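Local coordinates for xylulokinase (Brucella ovis, PDB 5VM1), which probably phosphorylates D-xylulose at the expense of ATP, yielding D-xylulose 5-phosphate and ADP, as a member of the FGGY kinase family, at residues Met9-Asp14 against Thr79-Ser84. Residues are numbered along the deposited sequence; the frame is centred on the assembly and turned at random.
Sequences MYLGLD and TGIGLS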
ATOM      1  N   MET A   9      25.486   9.476   2.214  1.00 65.53           N
ATOM      2  CA  MET A   9      24.738   8.277   1.848  1.00 59.77           C
ATOM      3  C   MET A   9      23.435   8.178   2.643  1.00 50.19           C
ATOM      4  O   MET A   9      23.310   8.722   3.741  1.00 50.68           O
ATOM      5  CB  MET A   9      25.573   7.015   2.086  1.00 60.86           C
ATOM      6  CG  MET A   9      26.754   6.870   1.144  1.00 72.78           C
ATOM      7  SD  MET A   9      26.220   6.623  -0.557  1.00 74.66           S
ATOM      8  CE  MET A   9      27.743   6.150  -1.353  1.00 82.99           C
ATOM      9  N   TYR A  10      22.445   7.496   2.068  1.00 50.45           N
ATOM     10  CA  TYR A  10      21.147   7.349   2.718  1.00 50.73           C
ATOM     11  C   TYR A  10      20.649   5.928   2.514  1.00 58.54           C
ATOM     12  O   TYR A  10      20.762   5.355   1.422  1.00 41.64           O
ATOM     13  CB  TYR A  10      20.119   8.379   2.203  1.00 46.43           C
ATOM     14  CG  TYR A  10      20.712   9.760   2.228  1.00 61.41           C
ATOM     15  CD1 TYR A  10      20.703  10.518   3.388  1.00 69.67           C
ATOM     16  CD2 TYR A  10      21.360  10.275   1.115  1.00 69.60           C
ATOM     17  CE1 TYR A  10      21.289  11.769   3.424  1.00 75.82           C
ATOM     18  CE2 TYR A  10      21.948  11.527   1.142  1.00 73.65           C
ATOM     19  CZ  TYR A  10      21.913  12.270   2.296  1.00 74.63           C
ATOM     20  OH  TYR A  10      22.508  13.515   2.319  1.00 75.40           O
ATOM     21  N   LEU A  11      20.128   5.362   3.593  1.00 53.93           N
ATOM     22  CA  LEU A  11      19.698   3.977   3.634  1.00 53.12           C
ATOM     23  C   LEU A  11      18.188   3.934   3.816  1.00 52.18           C
ATOM     24  O   LEU A  11      17.643   4.667   4.647  1.00 43.85           O
ATOM     25  CB  LEU A  11      20.393   3.236   4.773  1.00 49.81           C
ATOM     26  CG  LEU A  11      19.906   1.821   5.054  1.00 45.11           C
ATOM     27  CD1 LEU A  11      20.446   0.835   4.010  1.00 47.13           C
ATOM     28  CD2 LEU A  11      20.280   1.399   6.456  1.00 38.97           C
ATOM     29  N   GLY A  12      17.517   3.100   3.029  1.00 54.32           N
ATOM     30  CA  GLY A  12      16.089   2.856   3.192  1.00 48.64           C
ATOM     31  C   GLY A  12      15.846   1.409   3.580  1.00 46.87           C
ATOM     32  O   GLY A  12      16.448   0.502   3.004  1.00 44.67           O
ATOM     33  N   LEU A  13      14.967   1.200   4.571  1.00 41.00           N
ATOM     34  CA  LEU A  13      14.593  -0.135   5.039  1.00 33.60           C
ATOM     35  C   LEU A  13      13.098  -0.317   4.825  1.00 41.06           C
ATOM     36  O   LEU A  13      12.292   0.350   5.483  1.00 48.51           O
ATOM     37  CB  LEU A  13      14.936  -0.350   6.511  1.00 28.62           C
ATOM     38  CG  LEU A  13      16.412  -0.199   6.834  1.00 36.95           C
ATOM     39  CD1 LEU A  13      16.668  -0.286   8.347  1.00 38.67           C
ATOM     40  CD2 LEU A  13      17.199  -1.209   6.045  1.00 42.50           C
ATOM     41  N   ASP A  14      12.727  -1.240   3.930  1.00 37.46           N
ATOM     42  CA  ASP A  14      11.329  -1.599   3.702  1.00 37.37           C
ATOM     43  C   ASP A  14      11.057  -2.926   4.388  1.00 33.83           C
ATOM     44  O   ASP A  14      11.558  -3.973   3.967  1.00 49.38           O
ATOM     45  CB  ASP A  14      10.982  -1.686   2.213  1.00 42.81           C
ATOM     46  CG  ASP A  14       9.473  -1.851   1.974  1.00 49.62           C
ATOM     47  OD1 ASP A  14       8.681  -1.460   2.863  1.00 54.02           O
ATOM     48  OD2 ASP A  14       9.075  -2.385   0.921  1.00 49.79           O
ATOM     49  N   THR A  79      24.237   9.119   6.624  1.00 74.05           N
ATOM     50  CA  THR A  79      23.877  10.209   7.521  1.00 76.81           C
ATOM     51  C   THR A  79      22.414  10.150   7.956  1.00 73.12           C
ATOM     52  O   THR A  79      22.090  10.597   9.057  1.00 71.84           O
ATOM     53  CB  THR A  79      24.183  11.559   6.846  1.00 84.06           C
ATOM     54  OG1 THR A  79      25.572  11.607   6.517  1.00 93.10           O
ATOM     55  CG2 THR A  79      23.912  12.725   7.777  1.00 90.62           C
ATOM     56  N   GLY A  80      21.536   9.606   7.119  1.00 68.63           N
ATOM     57  CA  GLY A  80      20.144   9.419   7.485  1.00 65.08           C
ATOM     58  C   GLY A  80      19.647   8.050   7.060  1.00 62.56           C
ATOM     59  O   GLY A  80      20.132   7.465   6.086  1.00 65.79           O
ATOM     60  N   ILE A  81      18.648   7.551   7.798  1.00 55.50           N
ATOM     61  CA  ILE A  81      17.970   6.278   7.536  1.00 54.30           C
ATOM     62  C   ILE A  81      16.463   6.525   7.446  1.00 41.40           C
ATOM     63  O   ILE A  81      15.891   7.194   8.309  1.00 43.54           O
ATOM     64  CB  ILE A  81      18.290   5.237   8.636  1.00 49.19           C
ATOM     65  CG1 ILE A  81      19.756   4.816   8.549  1.00 47.96           C
ATOM     66  CG2 ILE A  81      17.373   4.021   8.536  1.00 42.35           C
ATOM     67  CD1 ILE A  81      20.222   3.925   9.670  1.00 49.15           C
ATOM     68  N   GLY A  82      15.827   6.006   6.410  1.00 48.56           N
ATOM     69  CA  GLY A  82      14.376   6.087   6.266  1.00 37.18           C
ATOM     70  C   GLY A  82      13.734   4.715   6.311  1.00 39.88           C
ATOM     71  O   GLY A  82      14.290   3.751   5.791  1.00 48.01           O
ATOM     72  N   LEU A  83      12.562   4.640   6.930  1.00 41.19           N
ATOM     73  CA  LEU A  83      11.841   3.388   7.141  1.00 43.76           C
ATOM     74  C   LEU A  83      10.542   3.313   6.332  1.00 43.78           C
ATOM     75  O   LEU A  83       9.831   4.305   6.148  1.00 35.54           O
ATOM     76  CB  LEU A  83      11.502   3.181   8.628  1.00 31.69           C
ATOM     77  CG  LEU A  83      12.661   3.178   9.590  1.00 33.68           C
ATOM     78  CD1 LEU A  83      12.220   2.861  11.013  1.00 33.42           C
ATOM     79  CD2 LEU A  83      13.644   2.185   9.110  1.00 38.61           C
ATOM     80  N   SER A  84      10.209   2.091   5.909  1.00 44.22           N
ATOM     81  CA  SER A  84       8.945   1.778   5.261  1.00 30.70           C
ATOM     82  C   SER A  84       8.433   0.459   5.811  1.00 33.88           C
ATOM     83  O   SER A  84       9.219  -0.419   6.185  1.00 41.05           O
ATOM     84  CB  SER A  84       9.082   1.649   3.754  1.00 30.95           C
ATOM     85  OG  SER A  84       7.876   1.161   3.207  1.00 47.13           O
TER
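With CG of Asp14 anti to its backbone N (chi1 -171°) and OG of Ser84 likewise anti to its own (chi1 172°), the two side chains rise from the same face of a parallel strand pair and meet tip to tip. Ser84 OG donates to Asp14 OD1 over 2.8 Å, coming from above the carboxylate plane, a single bond that by itself would not fix the carboxylate's rotation. Behind them the axes of 9-14 and 79-84 come within 4.7 Å and diverge by 17°, the backbones opening toward Met9 and Thr79. Leu11 binds both flanking residues of Ile81: its N gives to Gly80 O, and its O takes Gly82 N at 2.9 Å. Leu13 repeats this, donating to Gly82 O and accepting from Ser84 N at 2.7 Å. On the opposite face from Asp14, branched aliphatic chains fill the core: Leu11 CD2 lies alongside Ile81 CG1 at 4.0 Å, and Leu13 CB meets Leu83 CD2 at 3.9 Å, both leucines packing against helix 161-170. On the face of Tyr10 and Asp14, Gly12, Gly80 and Gly82 bring no side chain; the Tyr10 ring lies obliquely by Gly80 N, with CD1 3.9 Å from it, and also touches helix 433-446. Asp14, predicted to be important for activity, and Ser84, which touches the predicted proton acceptor Asp243, lie near the C-terminal ends of neighbouring parallel strands of the actin-like ATPase fold at the probable catalytic site.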